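Side-chain contacts in Two-component sensor histidine kinase (Nostoc sp., PDB 6OZB), which probably senses light through a bilin-binding GAF domain, seen here with phycoerythrobilin, and signals as a two-component histidine kinase: residues S103-A108 / E141-M146; S150-P155 / E178-A183; I156-E161 / V193-S198. The protein carries 1 engineered substitution. One frame throughout, in Å; residues are numbered along the deposited sequence.

The three contacts follow one antiparallel sheet of a GAF domain from its bilin pocket towards the far side. Contact 1 comes first along the chain and joins strand 102-106 to helix 137-145. Contacts 2 and 3 then share strand 150-158 and helix 178-201, with their segments alternating in sequence. Strands 102-106 and 150-158 are neighbours in the sheet, so contacts 1 and 2, with centres about 15 Å apart, touch directly, and both reach phycoerythrobilin. Contact 3 lies about 19 Å from contact 2 and about 28 Å from contact 1, centre to centre. A single sheet thus carries chromophore contacts on one face and a long helix on the other.

Contact 1 of 3, residues S103-A108 / E141-M146; sequences SIVDVA and EYLTAM. With PEB (phycoerythrobilin), chain F.
The hydroxyl OG1 of T144 is hydrogen-bonded to the backbone O of V140, one turn back in its own helix, and the same oxygen rests 3.8 Å from CG1 of V107. This pair lies at the partly exposed edge of the contact. Deeper in, L143 carries the apolar part: its CD1 approaches CG1 of V105 to 3.6 Å, the two side chains crossing obliquely, while V107 CG2 stays further off. V105 divides its branches. CG1, anti to the backbone N (chi1 -179°), faces the leucine, whereas CG2 lies 3.6 Å from O2C of a phycoerythrobilin propionate. The second oxygen of that same carboxylate, O1C, comes within 3.3 Å of S103 CB, and the OG of this serine is hydrogen-bonded to NE2 of Q114. In Y142 a chi1 of -176° carries the ring away from the helix and places it against both ends of the bilin. One side of the ring brings CD2 to 3.0 Å from the ring-A carbonyl OA, a close approach in which the oxygen sits oblique to the tyrosine plane; across the ring, C3D of ring D lies at the edge, in plane, 3.8 Å from CE1. The phenol OH is hydrogen-bonded to OD2 of D87, which helps fix the ring. Replacing Y142 by an alanine would probably leave D87 without its phenol partner and open a gap between rings A and D of the bilin. The chemistry implies a division of labour: aliphatic packing joins strand 102-106 to helix 137-145, and these two segments touch the bilin without hydrogen-bonding to it, while R133 NH2, H139 NE2 and the backbone N of D136 supply such bonds.

Contact 2 of 3, residues S150-P155 / E178-A183; sequences SSVVAP and EDELEA. With PEB (phycoerythrobilin), chain F.
V152, L181 and E180 make this contact, and the valine, with the largest buried area of the three, is the one both others meet. It projects from strand 150-158 towards helix 178-201 and offers a separate methyl to each partner. CG1 meets CD2 of L181 at 3.8 Å. The leucine does not start out aimed at the strand; its extended second torsion (chi2 -171°) belongs to CD1, which leaves CD2 as the branch turned to the valine. CG2 of V152 turns to the other neighbour, E180, whose OE2 lies 4.3 Å away. That approach is loose and brings no bond to the strand. The glutamate reaches forward with its carbon chain stretched out, and its OE2 forms a salt bridge with NH2 of R174. Since R174 also packs on V152, the ion pair is built beside the valine, and charge is paired with charge next to an otherwise apolar contact. The next residue of the strand faces the opposite way, as alternation in a β-strand requires: V153 has its CB 3.4 Å from O1C of phycoerythrobilin, and its CG2 is 3.6 Å from that same O1C. One strand therefore presents V152 to the helix and V153 to the chromophore pocket, consistent with a bilin-binding GAF fold in which the sheet lies between pocket and helices. Around this pair, V152 also touches M184 further along the helix, and A154 packs on V188 of the same helix. L181 also packs on I104 of strand 102-106 and on I130 in a loop, while strand 161-170 borders strand 150-158 on its other edge.

Contact 3 of 3, residues I156-E161 / V193-S198; sequences IFCQDE and VAIAQS
Strand residues 156-158 and residues 193-198 of helix 178-201 run in nearly the same direction, their local axes 27° apart and 8.0 Å from each other at closest approach. The side chains of I156, C158 and I195 fill the space between them, and the contact is apolar throughout. I195 is the central residue on the helix side, meeting two strand residues with different branches. Its CD1, at the tip of the long arm, comes to 3.6 Å from CG2 of I156, and these two isoleucines cross at about a right angle, a branch methyl of one against the tip of the other. Its CG2 instead lies 3.7 Å from SG of C158. A fully extended first torsion (chi1 -180°) points the cysteine sulfur into the helix surface, where it also lies 4.1 Å from CA of A196. The small A196 is consistent with the close approach here: C158 and A196 have the nearest pair of CA atoms in the contact, 6.0 Å apart. Directly after C158 the chain reverses in a type II' β-turn, C158 to E161, closed by paired backbone bonds, C158 N to E161 O at 2.9 Å and E161 N to C158 O at 3.0 Å. This is the tight hairpin joining strand 150-158 to strand 161-170, so the helix packs against the strand right up to the turn. F157, between the two inward residues, points away from the helix and makes a cation-pi interaction with K100. On the helix side of the sheet, W163 of strand 161-170 touches both I156 and I195, V188 and H199 extend the packing along helix 178-201, and L32 brings helix 32-47 against I195.

Contact 1 of 3, residues S103-A108 / E141-M146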
loop_
_atom_site.group_PDB
_atom_site.type_symbol
_atom_site.label_atom_id
_atom_site.label_comp_id
_atom_site.label_asym_id
_atom_site.label_seq_id
_atom_site.Cartn_x
_atom_site.Cartn_y
_atom_site.Cartn_z
ATOM N N SER C 103 8.943 -2.281 10.862
ATOM C CA SER C 103 7.507 -2.035 10.728
ATOM C C SER C 103 7.117 -0.640 11.165
ATOM O O SER C 103 7.540 -0.196 12.219
ATOM C CB SER C 103 6.718 -3.025 11.567
ATOM O OG SER C 103 6.917 -4.366 11.173
ATOM N N ILE C 104 6.298 0.021 10.341
ATOM C CA ILE C 104 5.735 1.334 10.618
ATOM C C ILE C 104 4.215 1.218 10.706
ATOM O O ILE C 104 3.592 0.920 9.708
ATOM C CB ILE C 104 6.071 2.338 9.496
ATOM C CG1 ILE C 104 7.585 2.497 9.307
ATOM C CG2 ILE C 104 5.380 3.669 9.736
ATOM C CD1 ILE C 104 7.975 3.010 7.914
ATOM N N VAL C 105 3.625 1.479 11.876
ATOM C CA VAL C 105 2.171 1.466 12.021
ATOM C C VAL C 105 1.669 2.889 12.007
ATOM O O VAL C 105 2.142 3.726 12.760
ATOM C CB VAL C 105 1.707 0.748 13.322
ATOM C CG1 VAL C 105 0.209 0.742 13.422
ATOM C CG2 VAL C 105 2.230 -0.678 13.336
ATOM N N ASP C 106 0.689 3.142 11.141
ATOM C CA ASP C 106 0.056 4.431 11.010
ATOM C C ASP C 106 -1.399 4.262 11.430
ATOM O O ASP C 106 -2.246 3.763 10.675
ATOM C CB ASP C 106 0.196 4.932 9.584
ATOM C CG ASP C 106 -0.285 6.355 9.422
ATOM O OD1 ASP C 106 0.532 7.282 9.624
ATOM O OD2 ASP C 106 -1.471 6.537 9.064
ATOM N N VAL C 107 -1.681 4.640 12.663
ATOM C CA VAL C 107 -3.005 4.399 13.223
ATOM C C VAL C 107 -4.102 5.106 12.444
ATOM O O VAL C 107 -5.177 4.523 12.206
ATOM C CB VAL C 107 -3.027 4.816 14.710
ATOM C CG1 VAL C 107 -4.412 4.763 15.272
ATOM C CG2 VAL C 107 -2.104 3.889 15.524
ATOM N N ALA C 108 -3.859 6.342 12.021
ATOM C CA ALA C 108 -4.887 7.106 11.303
ATOM C C ALA C 108 -5.397 6.414 10.051
ATOM O O ALA C 108 -6.572 6.486 9.775
ATOM C CB ALA C 108 -4.365 8.478 10.916
ATOM N N GLU C 141 -5.732 -1.402 18.335
ATOM C CA GLU C 141 -6.383 -1.149 19.627
ATOM C C GLU C 141 -5.348 -1.096 20.758
ATOM O O GLU C 141 -5.460 -0.296 21.681
ATOM C CB GLU C 141 -7.470 -2.215 19.883
ATOM C CG GLU C 141 -8.723 -2.002 18.988
ATOM C CD GLU C 141 -9.606 -3.242 18.813
ATOM O OE1 GLU C 141 -9.596 -4.129 19.695
ATOM O OE2 GLU C 141 -10.322 -3.317 17.785
ATOM N N TYR C 142 -4.332 -1.944 20.665
ATOM C CA TYR C 142 -3.231 -1.996 21.617
ATOM C C TYR C 142 -2.496 -0.657 21.663
ATOM O O TYR C 142 -2.219 -0.115 22.742
ATOM C CB TYR C 142 -2.303 -3.109 21.183
ATOM C CG TYR C 142 -1.102 -3.460 22.037
ATOM C CD1 TYR C 142 0.146 -2.923 21.762
ATOM C CD2 TYR C 142 -1.207 -4.398 23.053
ATOM C CE1 TYR C 142 1.267 -3.297 22.512
ATOM C CE2 TYR C 142 -0.105 -4.779 23.803
ATOM C CZ TYR C 142 1.123 -4.231 23.528
ATOM O OH TYR C 142 2.199 -4.627 24.284
ATOM N N LEU C 143 -2.192 -0.117 20.487
ATOM C CA LEU C 143 -1.467 1.157 20.401
ATOM C C LEU C 143 -2.383 2.313 20.851
ATOM O O LEU C 143 -1.972 3.185 21.618
ATOM C CB LEU C 143 -0.944 1.388 18.976
ATOM C CG LEU C 143 0.130 0.424 18.469
ATOM C CD1 LEU C 143 0.448 0.660 16.971
ATOM C CD2 LEU C 143 1.388 0.525 19.253
ATOM N N THR C 144 -3.621 2.317 20.372
ATOM C CA THR C 144 -4.554 3.369 20.737
ATOM C C THR C 144 -4.768 3.416 22.276
ATOM O O THR C 144 -4.922 4.486 22.842
ATOM C CB THR C 144 -5.891 3.208 19.991
ATOM O OG1 THR C 144 -5.658 3.302 18.585
ATOM C CG2 THR C 144 -6.852 4.307 20.389
ATOM N N ALA C 145 -4.758 2.267 22.947
ATOM C CA ALA C 145 -4.953 2.227 24.382
ATOM C C ALA C 145 -3.823 2.951 25.119
ATOM O O ALA C 145 -4.019 3.402 26.245
ATOM C CB ALA C 145 -5.047 0.789 24.851
ATOM N N MET C 146 -2.649 3.025 24.484
ATOM C CA MET C 146 -1.459 3.715 25.027
ATOM C C MET C 146 -1.375 5.190 24.607
ATOM O O MET C 146 -0.471 5.914 25.024
ATOM C CB MET C 146 -0.187 3.015 24.584
ATOM C CG MET C 146 0.110 1.755 25.341
ATOM S SD MET C 146 1.666 0.991 24.926
ATOM C CE MET C 146 1.497 0.702 23.188
HETATM C CHC PEB F . 4.040 -5.484 20.630
HETATM N NC PEB F . 2.794 -6.329 18.599
HETATM C C1C PEB F . 2.993 -6.540 17.269
HETATM C C2C PEB F . 4.264 -6.153 16.923
HETATM C C3C PEB F . 4.888 -5.695 18.063
HETATM C C4C PEB F . 3.950 -5.814 19.113
HETATM C CMC PEB F . 6.326 -5.212 18.043
HETATM C CAC PEB F . 4.817 -6.257 15.462
HETATM C CBC PEB F . 4.244 -5.156 14.585
HETATM C CGC PEB F . 4.991 -3.879 14.867
HETATM O O1C PEB F . 6.244 -3.865 14.699
HETATM O O2C PEB F . 4.381 -2.837 15.252
HETATM N ND PEB F . 4.990 -3.258 20.413
HETATM C C1D PEB F . 5.188 -4.664 20.960
HETATM C C2D PEB F . 5.232 -4.452 22.399
HETATM C C3D PEB F . 5.056 -3.124 22.724
HETATM C C4D PEB F . 4.923 -2.318 21.567
HETATM C CMD PEB F . 5.340 -5.618 23.419
HETATM C CAD PEB F . 4.917 -2.611 24.169
HETATM C CBD PEB F . 5.566 -1.459 24.524
HETATM O OD PEB F . 4.787 -1.106 21.491
HETATM N NA PEB F . -1.592 -8.049 20.393
HETATM C C1A PEB F . -2.082 -8.017 21.728
HETATM C C2A PEB F . -3.187 -9.029 21.879
HETATM C C3A PEB F . -3.345 -9.726 20.536
HETATM C C4A PEB F . -2.298 -9.054 19.626
HETATM C CMA PEB F . -2.926 -10.026 23.051
HETATM C CBA PEB F . -5.861 -10.238 20.675
HETATM O OA PEB F . -1.638 -7.288 22.599
HETATM C CHA PEB F . -2.192 -9.342 18.297
HETATM C CAA PEB F . -4.707 -9.654 19.839
HETATM N NB PEB F . 0.111 -8.023 17.766
HETATM C C1B PEB F . -1.113 -8.746 17.398
HETATM C C2B PEB F . -1.213 -8.885 15.965
HETATM C C3B PEB F . -0.062 -8.244 15.405
HETATM C C4B PEB F . 0.803 -7.696 16.509
HETATM C CHB PEB F . 1.985 -7.053 16.239
HETATM C CMB PEB F . -2.323 -9.576 15.239
HETATM C CAB PEB F . 0.263 -8.127 13.930
HETATM C CBB PEB F . -0.187 -6.768 13.437
HETATM C CGB PEB F . 0.022 -6.806 11.922
HETATM O O1B PEB F . 1.208 -6.901 11.487
HETATM O O2B PEB F . -0.965 -6.777 11.148
#

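Contact 2 of 3, residues S150-P155 / E178-A183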
loop_
_atom_site.group_PDB
_atom_site.type_symbol
_atom_site.label_atom_id
_atom_site.label_comp_id
_atom_site.label_asym_id
_atom_site.label_seq_id
_atom_site.Cartn_x
_atom_site.Cartn_y
_atom_site.Cartn_z
ATOM N N SER C 150 1.645 6.615 16.182
ATOM C CA SER C 150 2.714 6.173 15.301
ATOM C C SER C 150 3.649 5.261 16.045
ATOM O O SER C 150 4.180 5.662 17.091
ATOM C CB SER C 150 3.520 7.381 14.791
ATOM O OG SER C 150 4.740 6.997 14.169
ATOM N N SER C 151 3.916 4.087 15.475
ATOM C CA SER C 151 4.875 3.153 16.056
ATOM C C SER C 151 5.873 2.733 14.984
ATOM O O SER C 151 5.485 2.483 13.842
ATOM C CB SER C 151 4.159 1.939 16.612
ATOM O OG SER C 151 5.072 0.976 17.080
ATOM N N VAL C 152 7.154 2.663 15.343
ATOM C CA VAL C 152 8.184 2.163 14.427
ATOM C C VAL C 152 9.042 1.187 15.201
ATOM O O VAL C 152 9.522 1.523 16.296
ATOM C CB VAL C 152 9.074 3.281 13.851
ATOM C CG1 VAL C 152 10.078 2.705 12.837
ATOM C CG2 VAL C 152 8.251 4.346 13.174
ATOM N N VAL C 153 9.209 -0.017 14.653
ATOM C CA VAL C 153 9.955 -1.088 15.329
ATOM C C VAL C 153 11.013 -1.684 14.414
ATOM O O VAL C 153 10.744 -1.992 13.270
ATOM C CB VAL C 153 9.003 -2.190 15.785
ATOM C CG1 VAL C 153 9.747 -3.375 16.366
ATOM C CG2 VAL C 153 8.026 -1.622 16.826
ATOM N N ALA C 154 12.227 -1.830 14.938
ATOM C CA ALA C 154 13.279 -2.573 14.256
ATOM C C ALA C 154 13.871 -3.610 15.211
ATOM O O ALA C 154 14.173 -3.278 16.367
ATOM C CB ALA C 154 14.366 -1.641 13.771
ATOM N N PRO C 155 14.039 -4.845 14.745
ATOM C CA PRO C 155 14.563 -5.911 15.599
ATOM C C PRO C 155 16.045 -5.776 15.839
ATOM O O PRO C 155 16.768 -5.284 14.978
ATOM C CB PRO C 155 14.256 -7.184 14.813
ATOM C CG PRO C 155 14.237 -6.753 13.410
ATOM C CD PRO C 155 13.683 -5.358 13.406
ATOM N N GLU C 178 12.213 6.301 4.366
ATOM C CA GLU C 178 13.248 5.279 4.267
ATOM C C GLU C 178 14.486 5.664 5.048
ATOM O O GLU C 178 15.100 4.819 5.689
ATOM C CB GLU C 178 13.631 5.063 2.812
ATOM C CG GLU C 178 12.492 4.571 1.930
ATOM C CD GLU C 178 12.222 3.086 2.090
ATOM O OE1 GLU C 178 11.377 2.556 1.333
ATOM O OE2 GLU C 178 12.855 2.446 2.963
ATOM N N ASP C 179 14.845 6.943 5.004
ATOM C CA ASP C 179 16.046 7.416 5.682
ATOM C C ASP C 179 15.976 7.186 7.179
ATOM O O ASP C 179 16.985 6.860 7.809
ATOM C CB ASP C 179 16.280 8.899 5.402
ATOM C CG ASP C 179 16.895 9.153 4.034
ATOM O OD1 ASP C 179 17.076 8.188 3.251
ATOM O OD2 ASP C 179 17.214 10.330 3.756
ATOM N N GLU C 180 14.794 7.369 7.759
ATOM C CA GLU C 180 14.591 7.115 9.175
ATOM C C GLU C 180 14.697 5.631 9.476
ATOM O O GLU C 180 15.269 5.258 10.498
ATOM C CB GLU C 180 13.250 7.653 9.658
ATOM C CG GLU C 180 12.942 7.295 11.117
ATOM C CD GLU C 180 11.734 8.067 11.681
ATOM O OE1 GLU C 180 11.425 9.165 11.173
ATOM O OE2 GLU C 180 11.109 7.575 12.644
ATOM N N LEU C 181 14.185 4.772 8.602
ATOM C CA LEU C 181 14.348 3.343 8.863
ATOM C C LEU C 181 15.800 2.958 8.755
ATOM O O LEU C 181 16.254 2.106 9.498
ATOM C CB LEU C 181 13.564 2.441 7.911
ATOM C CG LEU C 181 12.062 2.374 8.007
ATOM C CD1 LEU C 181 11.616 1.234 7.092
ATOM C CD2 LEU C 181 11.620 2.144 9.439
ATOM N N GLU C 182 16.504 3.561 7.807
ATOM C CA GLU C 182 17.910 3.244 7.575
ATOM C C GLU C 182 18.697 3.633 8.827
ATOM O O GLU C 182 19.575 2.896 9.256
ATOM C CB GLU C 182 18.431 3.960 6.323
ATOM C CG GLU C 182 19.920 3.789 6.068
ATOM C CD GLU C 182 20.413 4.639 4.905
ATOM O OE1 GLU C 182 19.653 4.822 3.929
ATOM O OE2 GLU C 182 21.558 5.132 4.978
ATOM N N ALA C 183 18.367 4.777 9.422
ATOM C CA ALA C 183 18.994 5.206 10.670
ATOM C C ALA C 183 18.760 4.217 11.798
ATOM O O ALA C 183 19.691 3.856 12.511
ATOM C CB ALA C 183 18.485 6.572 11.078
HETATM C CHC PEB F . 4.040 -5.484 20.630
HETATM N NC PEB F . 2.794 -6.329 18.599
HETATM C C1C PEB F . 2.993 -6.540 17.269
HETATM C C2C PEB F . 4.264 -6.153 16.923
HETATM C C3C PEB F . 4.888 -5.695 18.063
HETATM C C4C PEB F . 3.950 -5.814 19.113
HETATM C CMC PEB F . 6.326 -5.212 18.043
HETATM C CAC PEB F . 4.817 -6.257 15.462
HETATM C CBC PEB F . 4.244 -5.156 14.585
HETATM C CGC PEB F . 4.991 -3.879 14.867
HETATM O O1C PEB F . 6.244 -3.865 14.699
HETATM O O2C PEB F . 4.381 -2.837 15.252
HETATM N ND PEB F . 4.990 -3.258 20.413
HETATM C C1D PEB F . 5.188 -4.664 20.960
HETATM C C2D PEB F . 5.232 -4.452 22.399
HETATM C C3D PEB F . 5.056 -3.124 22.724
HETATM C C4D PEB F . 4.923 -2.318 21.567
HETATM C CMD PEB F . 5.340 -5.618 23.419
HETATM C CAD PEB F . 4.917 -2.611 24.169
HETATM C CBD PEB F . 5.566 -1.459 24.524
HETATM O OD PEB F . 4.787 -1.106 21.491
HETATM N NA PEB F . -1.592 -8.049 20.393
HETATM C C1A PEB F . -2.082 -8.017 21.728
HETATM C C2A PEB F . -3.187 -9.029 21.879
HETATM C C3A PEB F . -3.345 -9.726 20.536
HETATM C C4A PEB F . -2.298 -9.054 19.626
HETATM C CMA PEB F . -2.926 -10.026 23.051
HETATM C CBA PEB F . -5.861 -10.238 20.675
HETATM O OA PEB F . -1.638 -7.288 22.599
HETATM C CHA PEB F . -2.192 -9.342 18.297
HETATM C CAA PEB F . -4.707 -9.654 19.839
HETATM N NB PEB F . 0.111 -8.023 17.766
HETATM C C1B PEB F . -1.113 -8.746 17.398
HETATM C C2B PEB F . -1.213 -8.885 15.965
HETATM C C3B PEB F . -0.062 -8.244 15.405
HETATM C C4B PEB F . 0.803 -7.696 16.509
HETATM C CHB PEB F . 1.985 -7.053 16.239
HETATM C CMB PEB F . -2.323 -9.576 15.239
HETATM C CAB PEB F . 0.263 -8.127 13.930
HETATM C CBB PEB F . -0.187 -6.768 13.437
HETATM C CGB PEB F . 0.022 -6.806 11.922
HETATM O O1B PEB F . 1.208 -6.901 11.487
HETATM O O2B PEB F . -0.965 -6.777 11.148
#

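Contact 3 of 3, residues I156-E161 / V193-S198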
loop_
_atom_site.group_PDB
_atom_site.type_symbol
_atom_site.label_atom_id
_atom_site.label_comp_id
_atom_site.label_asym_id
_atom_site.label_seq_id
_atom_site.Cartn_x
_atom_site.Cartn_y
_atom_site.Cartn_z
ATOM N N ILE C 156 16.464 -6.257 17.002
ATOM C CA ILE C 156 17.866 -6.346 17.390
ATOM C C ILE C 156 18.243 -7.818 17.453
ATOM O O ILE C 156 17.581 -8.626 18.144
ATOM C CB ILE C 156 18.091 -5.689 18.751
ATOM C CG1 ILE C 156 17.602 -4.238 18.759
ATOM C CG2 ILE C 156 19.552 -5.757 19.186
ATOM C CD1 ILE C 156 17.454 -3.671 20.171
ATOM N N PHE C 157 19.325 -8.179 16.769
ATOM C CA PHE C 157 19.786 -9.562 16.743
ATOM C C PHE C 157 21.122 -9.674 17.451
ATOM O O PHE C 157 21.880 -8.713 17.529
ATOM C CB PHE C 157 19.898 -10.085 15.313
ATOM C CG PHE C 157 18.573 -10.391 14.679
ATOM C CD1 PHE C 157 17.838 -9.403 14.076
ATOM C CD2 PHE C 157 18.045 -11.668 14.719
ATOM C CE1 PHE C 157 16.617 -9.678 13.523
ATOM C CE2 PHE C 157 16.821 -11.945 14.151
ATOM C CZ PHE C 157 16.106 -10.945 13.562
ATOM N N CYS C 158 21.397 -10.849 17.990
ATOM C CA CYS C 158 22.741 -11.156 18.443
ATOM C C CYS C 158 23.101 -12.435 17.732
ATOM O O CYS C 158 22.523 -13.488 17.997
ATOM C CB CYS C 158 22.819 -11.283 19.967
ATOM S SG CYS C 158 24.528 -11.667 20.540
ATOM N N GLN C 159 24.039 -12.320 16.795
ATOM C CA GLN C 159 24.298 -13.380 15.832
ATOM C C GLN C 159 22.978 -13.724 15.125
ATOM O O GLN C 159 22.412 -12.857 14.453
ATOM C CB GLN C 159 24.947 -14.571 16.531
ATOM C CG GLN C 159 26.237 -14.144 17.242
ATOM C CD GLN C 159 27.051 -15.301 17.785
ATOM O OE1 GLN C 159 26.549 -16.132 18.537
ATOM N NE2 GLN C 159 28.320 -15.352 17.410
ATOM N N ASP C 160 22.455 -14.938 15.287
ATOM C CA ASP C 160 21.218 -15.300 14.586
ATOM C C ASP C 160 19.980 -15.294 15.489
ATOM O O ASP C 160 18.891 -15.656 15.053
ATOM C CB ASP C 160 21.376 -16.670 13.922
ATOM C CG ASP C 160 21.684 -17.764 14.915
ATOM O OD1 ASP C 160 22.586 -17.554 15.750
ATOM O OD2 ASP C 160 21.044 -18.837 14.852
ATOM N N GLU C 161 20.130 -14.833 16.723
ATOM C CA GLU C 161 19.038 -14.888 17.686
ATOM C C GLU C 161 18.347 -13.536 17.779
ATOM O O GLU C 161 19.002 -12.499 17.852
ATOM C CB GLU C 161 19.550 -15.281 19.072
ATOM C CG GLU C 161 20.226 -16.651 19.141
ATOM C CD GLU C 161 19.262 -17.813 18.970
ATOM O OE1 GLU C 161 18.093 -17.691 19.397
ATOM O OE2 GLU C 161 19.682 -18.856 18.419
ATOM N N VAL C 193 26.488 -5.175 17.788
ATOM C CA VAL C 193 27.931 -5.304 18.017
ATOM C C VAL C 193 28.263 -5.197 19.518
ATOM O O VAL C 193 29.049 -5.990 20.031
ATOM C CB VAL C 193 28.736 -4.239 17.239
ATOM C CG1 VAL C 193 30.193 -4.178 17.719
ATOM C CG2 VAL C 193 28.666 -4.510 15.785
ATOM N N ALA C 194 27.665 -4.240 20.214
ATOM C CA ALA C 194 27.895 -4.105 21.648
ATOM C C ALA C 194 27.456 -5.381 22.367
ATOM O O ALA C 194 28.132 -5.878 23.260
ATOM C CB ALA C 194 27.153 -2.888 22.212
ATOM N N ILE C 195 26.288 -5.894 22.001
ATOM C CA ILE C 195 25.805 -7.122 22.613
ATOM C C ILE C 195 26.727 -8.316 22.348
ATOM O O ILE C 195 27.092 -9.059 23.272
ATOM C CB ILE C 195 24.366 -7.422 22.132
ATOM C CG1 ILE C 195 23.432 -6.301 22.568
ATOM C CG2 ILE C 195 23.907 -8.753 22.677
ATOM C CD1 ILE C 195 22.157 -6.203 21.683
ATOM N N ALA C 196 27.135 -8.519 21.099
ATOM C CA ALA C 196 28.070 -9.595 20.796
ATOM C C ALA C 196 29.392 -9.490 21.561
ATOM O O ALA C 196 29.958 -10.505 21.993
ATOM C CB ALA C 196 28.361 -9.637 19.322
ATOM N N GLN C 197 29.928 -8.280 21.677
ATOM C CA GLN C 197 31.199 -8.128 22.353
ATOM C C GLN C 197 31.044 -8.497 23.811
ATOM O O GLN C 197 31.890 -9.161 24.366
ATOM C CB GLN C 197 31.723 -6.691 22.233
ATOM C CG GLN C 197 33.128 -6.521 22.795
ATOM C CD GLN C 197 34.171 -7.231 21.981
ATOM O OE1 GLN C 197 34.189 -7.142 20.763
ATOM N NE2 GLN C 197 35.029 -7.985 22.654
ATOM N N SER C 198 29.937 -8.053 24.403
ATOM C CA SER C 198 29.675 -8.355 25.806
ATOM C C SER C 198 29.551 -9.857 26.014
ATOM O O SER C 198 30.118 -10.396 26.945
ATOM C CB SER C 198 28.420 -7.630 26.279
ATOM O OG SER C 198 28.235 -7.826 27.672
#